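Local structure of uncharacterized protein TP-0789 domain-containing protein (Desulfovibrio piger ATCC 29098, 4Z48) at residues Ala16-Asp20 against Leu127-Asp131; Asp89-Trp93 against Arg104-Lys110; Arg116-Ser120 against Ser219-Ile223; Glu132-Gln138 against Ile150-Lys156; Glu160-Ser164 against Leu189-Leu193. The protein is of unknown function but belongs to the LolA-like family, some of whose members bind lipids or lipoprotein acyl chains, so a related cell-envelope role is possible. All coordinates share one frame; numbering follows the deposited sequence.

Interaction 1: Ala16-Asp20 against Leu127-Asp131; sequences AVRMD and LDDVD
V130 lodges against the last turn of helix 8-20 and supplies most of the apolar contact with residues 16-20. Its two methyls divide the work. CG2 sits 3.4 Å from the backbone O of A16 and 3.7 Å from D20 CB, and CG1 meets V17 CG2 at 3.9 Å, the two valine side chains crossing at about a right angle. With CG1 anti to the backbone N of V130 (chi1 170°), CG2 is left beside that N and reaches into the groove between A16 and D20.

The polar part is indirect. Water 1 donates to the backbone O of A16 at 2.8 Å and to D128 OD1 at 2.7 Å, bridging helix and loop. That A16 carbonyl also accepts the N-H of D20, one turn on, so the water adds a second donor to a carbonyl already used by the helix. D128 OD1 is further held by a salt bridge to R177 of strand 177-184, while the methyl CE of the selenomethionine M19 approaches the same oxygen at 4.0 Å.

One approach is unfavourable in itself: D20 OD1 comes within 3.2 Å of the backbone O of D128, and both atoms are acceptors. A long, weak ion pair from R84 to D20 OD1 may ease this.

Helix 8-20 packs beside the antiparallel strands, an arrangement reminiscent of the curved sheet and helices of LolA-like folds. Methyl packing and a water bridge join it to the loop before strand 133-143; the charge of D128 is probably balanced chiefly by R177, that of D20 only weakly by R84.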
# COMPACT_ATOMS: atom_id res chain seq x y z
N ALA A 16 9.90 10.74 -7.65
CA ALA A 16 8.67 10.42 -6.93
C ALA A 16 7.43 10.84 -7.75
O ALA A 16 6.47 10.09 -7.80
CB ALA A 16 8.67 11.08 -5.56
N VAL A 17 7.50 12.00 -8.44
CA VAL A 17 6.43 12.54 -9.29
C VAL A 17 6.20 11.61 -10.50
O VAL A 17 5.05 11.28 -10.78
CB VAL A 17 6.73 14.01 -9.73
CG1 VAL A 17 5.82 14.47 -10.88
CG2 VAL A 17 6.63 14.98 -8.55
N ARG A 18 7.28 11.21 -11.19
CA ARG A 18 7.23 10.28 -12.34
C ARG A 18 6.61 8.95 -11.93
O ARG A 18 5.78 8.39 -12.67
CB ARG A 18 8.63 10.05 -12.94
CG ARG A 18 9.21 11.24 -13.69
CD ARG A 18 10.24 10.80 -14.72
NE ARG A 18 11.49 10.34 -14.13
CZ ARG A 18 12.17 9.26 -14.52
NH1 ARG A 18 11.72 8.51 -15.52
NH2 ARG A 18 13.31 8.93 -13.92
N MSE A 19 6.99 8.44 -10.74
CA MSE A 19 6.45 7.20 -10.18
C MSE A 19 4.94 7.30 -9.98
O MSE A 19 4.23 6.32 -10.17
CB MSE A 19 7.13 6.90 -8.83
CG MSE A 19 8.59 6.53 -8.96
SE MSE A 19 9.40 6.33 -7.19
CE MSE A 19 8.44 4.74 -6.49
N ASP A 20 4.46 8.47 -9.53
CA ASP A 20 3.05 8.73 -9.26
C ASP A 20 2.25 8.81 -10.59
O ASP A 20 1.03 8.64 -10.57
CB ASP A 20 2.91 10.03 -8.42
CG ASP A 20 1.51 10.35 -7.90
OD1 ASP A 20 0.80 9.40 -7.49
OD2 ASP A 20 1.13 11.54 -7.92
N LEU A 127 0.28 4.63 -1.51
CA LEU A 127 1.73 4.42 -1.38
C LEU A 127 2.54 5.55 -2.06
O LEU A 127 3.72 5.71 -1.75
CB LEU A 127 2.11 3.03 -1.97
CG LEU A 127 3.57 2.51 -1.88
CD1 LEU A 127 4.10 2.49 -0.46
CD2 LEU A 127 3.69 1.12 -2.47
N ASP A 128 1.90 6.36 -2.94
CA ASP A 128 2.62 7.39 -3.68
C ASP A 128 2.04 8.82 -3.48
O ASP A 128 1.88 9.55 -4.46
CB ASP A 128 2.68 7.01 -5.17
CG ASP A 128 3.57 5.80 -5.45
OD1 ASP A 128 4.82 5.95 -5.42
OD2 ASP A 128 3.02 4.70 -5.69
N ASP A 129 1.80 9.22 -2.21
CA ASP A 129 1.34 10.57 -1.86
C ASP A 129 2.59 11.46 -1.77
O ASP A 129 3.13 11.68 -0.69
CB ASP A 129 0.54 10.53 -0.55
CG ASP A 129 -0.49 11.65 -0.40
OD1 ASP A 129 -0.11 12.83 -0.58
OD2 ASP A 129 -1.66 11.34 -0.07
N VAL A 130 3.08 11.90 -2.96
CA VAL A 130 4.34 12.62 -3.22
C VAL A 130 4.61 13.77 -2.21
O VAL A 130 5.74 13.89 -1.71
CB VAL A 130 4.44 13.12 -4.69
CG1 VAL A 130 5.61 14.07 -4.89
CG2 VAL A 130 4.57 11.94 -5.66
N ASP A 131 3.59 14.59 -1.91
CA ASP A 131 3.81 15.76 -1.06
C ASP A 131 3.73 15.46 0.46
O ASP A 131 3.78 16.38 1.27
CB ASP A 131 2.86 16.90 -1.47
CG ASP A 131 3.16 17.48 -2.86
OD1 ASP A 131 4.34 17.79 -3.14
OD2 ASP A 131 2.21 17.63 -3.65
O HOH W 1 5.72 8.53 -5.60

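Interaction 2: Asp89-Trp93 against Arg104-Lys110; sequences DDDMW and RISGSSK
R104 and D91 form the salt bridge of this contact, NH1 lying 2.9 Å from D91 OD1. The acceptor is nearly in the guanidinium plane, whereas the arginine meets the carboxylate from above its plane, the two planes being 67° apart. The other carboxylate oxygen, OD2, is hydrogen-bonded to the hydroxyl of Y83. K110 makes the second charged link: its NZ donates to the backbone O of D90 at 3.0 Å, from above the carbonyl plane, and gives a weak bond to the O of I105 in its own segment. The third bond belongs to the backbone, I105 N to M92 O at 2.9 Å.

Water 2 ties these groups together, accepting from M92 N and from R104 NH1 and donating to I105 O.

Packing surrounds the polar centre. W93 and R104 form a non-hydrogen-bonded antiparallel pair, and their side chains run alongside each other in the same direction. The bend at chi3 of R104 (-76°) brings the guanidinium back along the indole, with NH2 3.4 Å from W93 CZ2; ring and guanidinium are inclined at 56°, so they are not stacked. Away from the ring, M92 places its CB 3.3 Å from K110 NZ and its selenium 4.1 Å from I105 CD1.

The contact lies at the open end of the hairpin of strands 91-96 and 101-104, where the chain leaves for the 3-10 segment at 108-110. Because K110 is buried and its ammonium is met by main-chain carbonyls, its positive charge is probably stabilised by peptide dipoles, whereas that of R104 is probably balanced by D91.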
# COMPACT_ATOMS: atom_id res chain seq x y z
N ASP A 89 -6.76 14.06 7.08
CA ASP A 89 -6.23 12.72 7.30
C ASP A 89 -7.08 11.71 6.52
O ASP A 89 -8.28 11.95 6.33
CB ASP A 89 -6.22 12.36 8.79
CG ASP A 89 -5.34 13.25 9.63
OD1 ASP A 89 -4.12 13.36 9.31
OD2 ASP A 89 -5.86 13.85 10.59
N ASP A 90 -6.47 10.62 6.07
CA ASP A 90 -7.20 9.57 5.37
C ASP A 90 -8.18 8.93 6.32
O ASP A 90 -7.85 8.71 7.50
CB ASP A 90 -6.26 8.49 4.82
CG ASP A 90 -5.41 8.87 3.61
OD1 ASP A 90 -5.53 10.03 3.13
OD2 ASP A 90 -4.66 7.99 3.13
N ASP A 91 -9.40 8.69 5.84
CA ASP A 91 -10.47 8.04 6.56
C ASP A 91 -10.44 6.53 6.32
O ASP A 91 -10.26 6.04 5.20
CB ASP A 91 -11.84 8.63 6.15
CG ASP A 91 -12.11 10.04 6.65
OD1 ASP A 91 -11.86 10.30 7.84
OD2 ASP A 91 -12.60 10.87 5.85
N MSE A 92 -10.64 5.79 7.38
CA MSE A 92 -10.64 4.35 7.27
C MSE A 92 -11.62 3.76 8.29
O MSE A 92 -11.71 4.23 9.44
CB MSE A 92 -9.24 3.79 7.50
CG MSE A 92 -9.15 2.28 7.40
SE MSE A 92 -7.32 1.66 7.61
CE MSE A 92 -6.56 2.45 6.14
N TRP A 93 -12.35 2.76 7.83
CA TRP A 93 -13.29 2.01 8.64
C TRP A 93 -13.21 0.51 8.35
O TRP A 93 -12.89 0.09 7.24
CB TRP A 93 -14.72 2.47 8.38
CG TRP A 93 -14.99 3.92 8.66
CD1 TRP A 93 -15.50 4.46 9.80
CD2 TRP A 93 -14.93 4.99 7.71
NE1 TRP A 93 -15.74 5.80 9.63
CE2 TRP A 93 -15.41 6.16 8.35
CE3 TRP A 93 -14.52 5.08 6.36
CZ2 TRP A 93 -15.50 7.39 7.70
CZ3 TRP A 93 -14.62 6.29 5.71
CH2 TRP A 93 -15.09 7.44 6.38
N ARG A 104 -14.05 2.87 13.26
CA ARG A 104 -13.15 3.79 12.57
C ARG A 104 -11.73 3.43 12.99
O ARG A 104 -11.50 3.16 14.18
CB ARG A 104 -13.48 5.26 12.96
CG ARG A 104 -12.47 6.23 12.37
CD ARG A 104 -12.69 7.66 12.79
NE ARG A 104 -13.82 8.28 12.08
CZ ARG A 104 -13.76 8.82 10.86
NH1 ARG A 104 -12.63 8.76 10.15
NH2 ARG A 104 -14.83 9.38 10.32
N ILE A 105 -10.79 3.43 12.05
CA ILE A 105 -9.37 3.24 12.36
C ILE A 105 -8.71 4.59 12.13
O ILE A 105 -8.61 5.06 10.98
CB ILE A 105 -8.68 2.10 11.59
CG1 ILE A 105 -9.34 0.76 11.85
CG2 ILE A 105 -7.17 2.07 11.89
CD1 ILE A 105 -9.08 -0.30 10.77
N SER A 106 -8.29 5.24 13.22
CA SER A 106 -7.69 6.56 13.10
C SER A 106 -6.55 6.72 14.08
O SER A 106 -6.40 5.90 15.00
CB SER A 106 -8.76 7.62 13.32
OG SER A 106 -9.21 7.64 14.66
N GLY A 107 -5.78 7.80 13.93
CA GLY A 107 -4.66 8.10 14.81
C GLY A 107 -3.66 6.96 14.83
O GLY A 107 -3.39 6.35 13.80
N SER A 108 -3.18 6.61 16.03
CA SER A 108 -2.19 5.56 16.24
C SER A 108 -2.74 4.16 15.89
O SER A 108 -1.95 3.24 15.68
CB SER A 108 -1.70 5.59 17.69
OG SER A 108 -2.76 5.23 18.55
N SER A 109 -4.08 4.00 15.80
CA SER A 109 -4.64 2.71 15.37
C SER A 109 -4.16 2.34 13.93
O SER A 109 -4.03 1.16 13.62
CB SER A 109 -6.16 2.70 15.43
OG SER A 109 -6.64 3.04 16.73
N LYS A 110 -3.82 3.35 13.10
CA LYS A 110 -3.25 3.18 11.75
C LYS A 110 -1.93 2.37 11.78
O LYS A 110 -1.56 1.82 10.75
CB LYS A 110 -2.95 4.57 11.11
CG LYS A 110 -4.15 5.47 10.89
CD LYS A 110 -5.05 5.06 9.73
CE LYS A 110 -5.90 6.26 9.40
NZ LYS A 110 -6.90 5.95 8.36
O HOH W 2 -10.33 7.14 9.99

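Interaction 3: Arg116-Ser120 against Ser219-Ile223; sequences RSDLS and SFTVI
D118 plants its carboxylate on two hydroxyls of strand 219-223, one for each oxygen. S219 OG donates to the syn lone pair of D118 OD1 at 2.6 Å, and T221 OG1 donates to D118 OD2, also at 2.6 Å, from the anti side and 17° out of the carboxylate plane. S219 and T221 are two residues apart on the strand and so point the same way, toward the loop; the carboxylate spans the gap between them. For S219 the hydroxyl reaches D118 because OG stands between the backbone N and the carbonyl carbon (chi1 51°). OD1 has a further partner in R214 of strand 204-214, with which it forms a salt bridge. This buried carboxylate is therefore gripped at both oxygens, and the arginine would be expected to favour its ionised form.

A turn within the loop presents D118. S117 OG accepts from the backbone N of L119 at 3.1 Å, an ST turn, and is also bonded to the backbone O of F114.

Apolar contacts lie beyond the carboxylate. L119 and I223 reach toward each other tip to tip, CD1 to CD1 at 3.7 Å, with L119 CD2 at 3.8 Å from the same I223 methyl. T221 CG2 continues this patch, 4.1 Å from L119 CD1 and 4.0 Å from S117 CB.

Strand 219-230 runs between strands 27-38 and 204-214, and the loop lies across the face that bears S219, T221 and I223. I36 touches S117 and T221, V212 touches D118 and L119, and the loop thus touches three neighbouring antiparallel strands.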
# COMPACT_ATOMS: atom_id res chain seq x y z
N ARG A 116 -3.73 -9.36 11.12
CA ARG A 116 -2.66 -10.13 11.76
C ARG A 116 -1.47 -10.34 10.80
O ARG A 116 -0.59 -11.16 11.11
CB ARG A 116 -3.17 -11.47 12.32
CG ARG A 116 -4.29 -11.24 13.34
CD ARG A 116 -4.98 -12.51 13.74
NE ARG A 116 -4.10 -13.41 14.46
CZ ARG A 116 -4.51 -14.57 14.96
NH1 ARG A 116 -5.77 -14.96 14.81
NH2 ARG A 116 -3.67 -15.35 15.62
N SER A 117 -1.44 -9.62 9.66
CA SER A 117 -0.36 -9.69 8.68
C SER A 117 0.82 -8.79 9.06
O SER A 117 0.78 -8.08 10.07
CB SER A 117 -0.84 -9.34 7.27
OG SER A 117 -0.97 -7.94 7.10
N ASP A 118 1.86 -8.81 8.20
CA ASP A 118 3.05 -7.98 8.37
C ASP A 118 2.83 -6.59 7.79
O ASP A 118 3.67 -5.72 7.96
CB ASP A 118 4.27 -8.68 7.79
CG ASP A 118 4.59 -9.87 8.68
OD1 ASP A 118 5.15 -9.65 9.74
OD2 ASP A 118 4.13 -11.00 8.37
N LEU A 119 1.64 -6.35 7.23
CA LEU A 119 1.23 -5.01 6.79
C LEU A 119 0.52 -4.30 7.95
O LEU A 119 -0.21 -4.96 8.69
CB LEU A 119 0.23 -5.14 5.62
CG LEU A 119 0.73 -5.45 4.22
CD1 LEU A 119 1.27 -6.88 4.10
CD2 LEU A 119 -0.43 -5.38 3.25
N SER A 120 0.71 -2.97 8.10
CA SER A 120 -0.01 -2.16 9.07
C SER A 120 -1.22 -1.57 8.39
O SER A 120 -1.26 -1.56 7.16
CB SER A 120 0.89 -1.05 9.60
OG SER A 120 1.95 -1.56 10.39
N SER A 219 8.22 -12.85 11.51
CA SER A 219 7.12 -13.21 10.62
C SER A 219 7.31 -12.63 9.23
O SER A 219 7.97 -11.59 9.06
CB SER A 219 5.79 -12.73 11.19
OG SER A 219 5.83 -11.36 11.56
N PHE A 220 6.67 -13.27 8.24
CA PHE A 220 6.65 -12.73 6.88
C PHE A 220 5.28 -13.01 6.23
O PHE A 220 4.64 -14.02 6.53
CB PHE A 220 7.79 -13.28 6.02
CG PHE A 220 7.76 -14.77 5.77
CD1 PHE A 220 8.33 -15.66 6.67
CD2 PHE A 220 7.19 -15.28 4.60
CE1 PHE A 220 8.31 -17.04 6.43
CE2 PHE A 220 7.18 -16.66 4.35
CZ PHE A 220 7.74 -17.53 5.26
N THR A 221 4.84 -12.07 5.38
CA THR A 221 3.57 -12.17 4.67
C THR A 221 3.83 -12.23 3.17
O THR A 221 4.59 -11.40 2.66
CB THR A 221 2.63 -10.99 5.09
OG1 THR A 221 2.35 -11.11 6.50
CG2 THR A 221 1.32 -10.98 4.32
N VAL A 222 3.18 -13.16 2.45
CA VAL A 222 3.31 -13.20 0.99
C VAL A 222 1.93 -12.93 0.39
O VAL A 222 0.98 -13.62 0.75
CB VAL A 222 3.95 -14.52 0.48
CG1 VAL A 222 4.04 -14.54 -1.05
CG2 VAL A 222 5.33 -14.74 1.10
N ILE A 223 1.80 -11.94 -0.50
CA ILE A 223 0.51 -11.65 -1.12
C ILE A 223 0.61 -11.85 -2.63
O ILE A 223 1.48 -11.25 -3.28
CB ILE A 223 0.00 -10.20 -0.80
CG1 ILE A 223 0.12 -9.84 0.70
CG2 ILE A 223 -1.46 -10.05 -1.30
CD1 ILE A 223 0.03 -8.33 0.93

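Interaction 4: Glu132-Gln138 against Ile150-Lys156; sequences EYDYLLQ and ILERTPK
Y133 and R153 stack across an antiparallel hairpin, that of strands 133-143 and 146-155, in which strand 133-143 is an outermost strand within this chain. The segment axes approach to 4.4 Å at 155°. Backbone bonds run regularly from K156 N to E132 O through reciprocal pairs between D134 and T154 and between L136 and E152, to Q138 N and I150 O.

On the side of Y135, L137, L151 and R153, the guanidinium of R153 lies flat on the Y133 ring, planes 3° apart and centres separated by 4.1 Å. R153 CD stands 3.6 Å from the ring centroid, so a CH-pi contact precedes the cation-pi one. R153 CG takes the crowded position between N and carbonyl carbon (chi1 79°), and from there the extended chain runs over the tyrosine.

In LolA-like folds antiparallel hairpins build a curved sheet against which helices pack; here Y135 touches A16 and L151 touches L15 and M19 of helix 8-20. Water 5 donates to Y135 OH and accepts from R153 NH1, groups that also bond V130 O and L127 O.

On the other face, Q138 NE2 donates to E152 OE2 at 3.0 Å, meeting it from above the carboxylate plane. Water 4 bridges D134 O and T154 OG1, and water 3 joins D134 OD2 to P155 O.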
# COMPACT_ATOMS: atom_id res chain seq x y z
N GLU A 132 3.71 14.19 0.84
CA GLU A 132 3.74 13.88 2.27
C GLU A 132 5.19 13.63 2.73
O GLU A 132 5.43 13.52 3.94
CB GLU A 132 2.83 12.69 2.60
CG GLU A 132 1.35 13.00 2.50
CD GLU A 132 0.42 12.05 3.23
OE1 GLU A 132 0.63 10.82 3.14
OE2 GLU A 132 -0.55 12.54 3.84
N TYR A 133 6.16 13.66 1.79
CA TYR A 133 7.56 13.33 2.07
C TYR A 133 8.60 14.29 1.51
O TYR A 133 8.37 15.00 0.55
CB TYR A 133 7.88 11.94 1.45
CG TYR A 133 6.90 10.85 1.82
CD1 TYR A 133 5.76 10.61 1.06
CD2 TYR A 133 7.12 10.04 2.94
CE1 TYR A 133 4.86 9.60 1.40
CE2 TYR A 133 6.23 9.03 3.29
CZ TYR A 133 5.08 8.83 2.53
OH TYR A 133 4.19 7.84 2.88
N ASP A 134 9.80 14.23 2.09
CA ASP A 134 11.05 14.82 1.62
C ASP A 134 11.85 13.70 0.99
O ASP A 134 11.89 12.60 1.54
CB ASP A 134 11.81 15.45 2.80
CG ASP A 134 11.10 16.66 3.36
OD1 ASP A 134 10.77 17.57 2.57
OD2 ASP A 134 10.83 16.67 4.57
N TYR A 135 12.48 13.95 -0.14
CA TYR A 135 13.21 12.91 -0.86
C TYR A 135 14.69 13.12 -0.90
O TYR A 135 15.17 14.24 -0.78
CB TYR A 135 12.67 12.80 -2.30
CG TYR A 135 11.19 12.48 -2.32
CD1 TYR A 135 10.74 11.18 -2.17
CD2 TYR A 135 10.24 13.50 -2.39
CE1 TYR A 135 9.38 10.89 -2.11
CE2 TYR A 135 8.88 13.22 -2.35
CZ TYR A 135 8.46 11.91 -2.22
OH TYR A 135 7.12 11.60 -2.14
N LEU A 136 15.42 12.04 -1.15
CA LEU A 136 16.85 12.09 -1.41
C LEU A 136 17.24 10.95 -2.40
O LEU A 136 17.20 9.77 -2.07
CB LEU A 136 17.63 12.04 -0.10
CG LEU A 136 19.15 12.19 -0.11
CD1 LEU A 136 19.58 13.58 -0.61
CD2 LEU A 136 19.70 11.93 1.29
N LEU A 137 17.55 11.33 -3.65
CA LEU A 137 18.02 10.37 -4.64
C LEU A 137 19.49 10.02 -4.30
O LEU A 137 20.36 10.88 -4.39
CB LEU A 137 17.87 10.92 -6.09
CG LEU A 137 18.37 10.00 -7.20
CD1 LEU A 137 17.55 8.71 -7.24
CD2 LEU A 137 18.32 10.69 -8.55
N GLN A 138 19.75 8.77 -3.91
CA GLN A 138 21.05 8.30 -3.42
C GLN A 138 21.94 7.75 -4.50
O GLN A 138 23.15 7.66 -4.32
CB GLN A 138 20.88 7.26 -2.31
CG GLN A 138 20.25 7.83 -1.04
CD GLN A 138 21.19 8.69 -0.22
OE1 GLN A 138 22.09 9.38 -0.74
NE2 GLN A 138 21.02 8.65 1.08
N ILE A 150 18.01 4.40 -6.22
CA ILE A 150 17.92 4.29 -4.77
C ILE A 150 17.28 5.62 -4.34
O ILE A 150 17.88 6.69 -4.50
CB ILE A 150 19.26 3.99 -4.05
CG1 ILE A 150 20.00 2.76 -4.66
CG2 ILE A 150 19.01 3.81 -2.52
CD1 ILE A 150 21.52 2.79 -4.45
N LEU A 151 16.03 5.55 -3.83
CA LEU A 151 15.27 6.74 -3.44
C LEU A 151 14.88 6.66 -2.00
O LEU A 151 14.09 5.77 -1.62
CB LEU A 151 13.98 6.87 -4.31
CG LEU A 151 13.14 8.15 -4.06
CD1 LEU A 151 13.95 9.42 -4.37
CD2 LEU A 151 11.88 8.15 -4.92
N GLU A 152 15.41 7.57 -1.18
CA GLU A 152 15.03 7.65 0.22
C GLU A 152 13.92 8.65 0.36
O GLU A 152 13.97 9.71 -0.28
CB GLU A 152 16.22 8.07 1.11
CG GLU A 152 17.34 7.05 1.21
CD GLU A 152 18.34 7.27 2.34
OE1 GLU A 152 18.08 8.12 3.23
OE2 GLU A 152 19.37 6.56 2.35
N ARG A 153 12.93 8.34 1.18
CA ARG A 153 11.86 9.29 1.46
C ARG A 153 11.63 9.34 2.97
O ARG A 153 11.67 8.31 3.62
CB ARG A 153 10.58 9.01 0.65
CG ARG A 153 9.67 7.91 1.13
CD ARG A 153 8.43 7.86 0.28
NE ARG A 153 7.57 6.78 0.72
CZ ARG A 153 6.47 6.38 0.09
NH1 ARG A 153 6.10 6.96 -1.04
NH2 ARG A 153 5.75 5.38 0.57
N THR A 154 11.52 10.55 3.51
CA THR A 154 11.33 10.81 4.93
C THR A 154 9.99 11.51 5.08
O THR A 154 9.75 12.47 4.34
CB THR A 154 12.53 11.64 5.48
OG1 THR A 154 13.73 10.94 5.23
CG2 THR A 154 12.45 11.87 6.97
N PRO A 155 9.12 11.10 6.02
CA PRO A 155 7.86 11.82 6.17
C PRO A 155 8.09 13.24 6.63
O PRO A 155 8.98 13.50 7.47
CB PRO A 155 7.10 11.00 7.22
CG PRO A 155 8.17 10.31 8.02
CD PRO A 155 9.23 9.99 6.99
N LYS A 156 7.33 14.17 6.06
CA LYS A 156 7.37 15.58 6.47
C LYS A 156 6.94 15.70 7.92
O LYS A 156 6.13 14.89 8.40
CB LYS A 156 6.44 16.42 5.58
CG LYS A 156 6.96 16.58 4.17
CD LYS A 156 6.24 17.67 3.42
CE LYS A 156 6.86 17.89 2.06
NZ LYS A 156 5.98 18.75 1.22
O HOH W 3 11.68 14.93 6.38
O HOH W 4 14.58 11.40 2.45
O HOH W 5 6.53 9.07 -2.85

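Interaction 5: Glu160-Ser164 against Leu189-Leu193; sequences ETQYS and LVKKL
Y163 and V190 have the nearest backbones across this contact, their CA atoms still 8.4 Å apart, so side chains alone bridge the gap. A classic beta bulge shapes strand 189-193, where V190 and K191 both face Y182 of the intervening strand 177-184. As a result both residues direct their side chains toward segment 160-164. That segment contains an ST turn, in which the N-H of Y163 is bound by T161 OG1 at 3.2 Å, and the chain then turns a corner at S164.

The tyrosine ring receives both neighbours at its edge, near its plane. V190 CG1 approaches CE1 of Y163 at 3.8 Å, the two side chains crossing at about a right angle. That methyl stands between the backbone N and the carbonyl carbon of V190 (chi1 65°), which turns it to the ring. One ring face is covered from within its own segment by Q162 CG.

K191 stretches out fully from CG to the phenol. Its ammonium has stronger partners in D123, D118 O and S120 OG, and the phenol is also bonded to D123, whose carboxylate thereby joins the two. K191 NZ donates only a weak bond to Y163 OH, at 3.2 Å.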
# COMPACT_ATOMS: atom_id res chain seq x y z
N GLU A 160 1.49 11.68 10.62
CA GLU A 160 1.08 10.57 11.48
C GLU A 160 1.51 9.26 10.81
O GLU A 160 0.84 8.78 9.88
CB GLU A 160 -0.45 10.64 11.67
CG GLU A 160 -1.03 9.77 12.77
CD GLU A 160 -2.19 10.46 13.46
OE1 GLU A 160 -3.28 10.56 12.85
OE2 GLU A 160 -1.99 10.96 14.59
N THR A 161 2.65 8.72 11.24
CA THR A 161 3.19 7.48 10.64
C THR A 161 4.09 6.79 11.65
O THR A 161 4.65 7.45 12.52
CB THR A 161 3.96 7.81 9.31
OG1 THR A 161 4.58 6.62 8.80
CG2 THR A 161 5.02 8.89 9.48
N GLN A 162 4.25 5.48 11.53
CA GLN A 162 5.16 4.79 12.46
C GLN A 162 6.61 4.86 11.92
O GLN A 162 7.55 4.50 12.63
CB GLN A 162 4.71 3.32 12.63
CG GLN A 162 5.05 2.47 11.44
CD GLN A 162 4.40 1.12 11.49
OE1 GLN A 162 3.32 0.92 10.94
NE2 GLN A 162 5.07 0.16 12.13
N TYR A 163 6.77 5.28 10.66
CA TYR A 163 8.09 5.23 10.05
C TYR A 163 8.85 6.54 10.11
O TYR A 163 8.26 7.62 10.04
CB TYR A 163 7.98 4.79 8.58
CG TYR A 163 7.14 3.55 8.39
CD1 TYR A 163 7.52 2.32 8.92
CD2 TYR A 163 5.93 3.61 7.69
CE1 TYR A 163 6.77 1.17 8.70
CE2 TYR A 163 5.14 2.46 7.50
CZ TYR A 163 5.56 1.26 8.03
OH TYR A 163 4.78 0.15 7.79
N SER A 164 10.17 6.43 10.25
CA SER A 164 11.05 7.59 10.28
C SER A 164 11.60 7.84 8.89
O SER A 164 11.87 9.00 8.54
CB SER A 164 12.20 7.37 11.26
OG SER A 164 12.93 6.21 10.90
N LEU A 189 15.44 -1.04 11.63
CA LEU A 189 14.80 -1.69 10.48
C LEU A 189 13.56 -2.46 10.95
O LEU A 189 13.69 -3.44 11.67
CB LEU A 189 15.77 -2.63 9.76
CG LEU A 189 15.24 -3.31 8.50
CD1 LEU A 189 15.00 -2.30 7.38
CD2 LEU A 189 16.21 -4.36 8.03
N VAL A 190 12.35 -1.96 10.60
CA VAL A 190 11.09 -2.55 11.09
C VAL A 190 10.43 -3.45 10.01
O VAL A 190 9.76 -4.45 10.36
CB VAL A 190 10.10 -1.48 11.67
CG1 VAL A 190 9.61 -0.50 10.61
CG2 VAL A 190 8.92 -2.13 12.38
N LYS A 191 10.61 -3.11 8.72
CA LYS A 191 10.00 -3.92 7.67
C LYS A 191 10.86 -3.96 6.44
O LYS A 191 11.49 -2.95 6.06
CB LYS A 191 8.59 -3.42 7.26
CG LYS A 191 7.60 -3.22 8.32
CD LYS A 191 6.22 -3.18 7.73
CE LYS A 191 5.31 -2.92 8.87
NZ LYS A 191 3.92 -2.82 8.44
N LYS A 192 10.87 -5.13 5.79
CA LYS A 192 11.55 -5.35 4.50
C LYS A 192 10.47 -5.75 3.49
O LYS A 192 9.74 -6.70 3.74
CB LYS A 192 12.67 -6.42 4.58
CG LYS A 192 13.86 -6.07 5.45
CD LYS A 192 15.07 -6.93 5.05
CE LYS A 192 15.64 -7.76 6.19
NZ LYS A 192 16.97 -8.37 5.85
N LEU A 193 10.33 -4.98 2.41
CA LEU A 193 9.34 -5.24 1.36
C LEU A 193 10.03 -5.68 0.09
O LEU A 193 11.07 -5.12 -0.27
CB LEU A 193 8.48 -4.02 1.09
CG LEU A 193 7.52 -3.54 2.19
CD1 LEU A 193 8.27 -2.87 3.34
CD2 LEU A 193 6.55 -2.51 1.61

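How the interactions relate
Along the chain, interaction 2 is nested within the loop closed by interaction 1, while interactions 4 and 5 fall inside that closed by interaction 3. The long connection between strands 101-104 and 133-143 supplies a segment to each of interactions 1, 2 and 3, tying it to the helix, to a hairpin and to strand 219-230. Interactions 1 and 4, with centres about 10 Å apart, share hydrogen bonds near helix 8-20. Interactions 3 and 5, with centres about 13 Å apart, meet through D118 O and K191 NZ; interactions 4 and 5, equally spaced, join through neighbouring strands 146-155 and 163-171. Interactions 1 and 3 lie on opposite sides of the chain's centre, so the connection reaches from one side of the chain to the other.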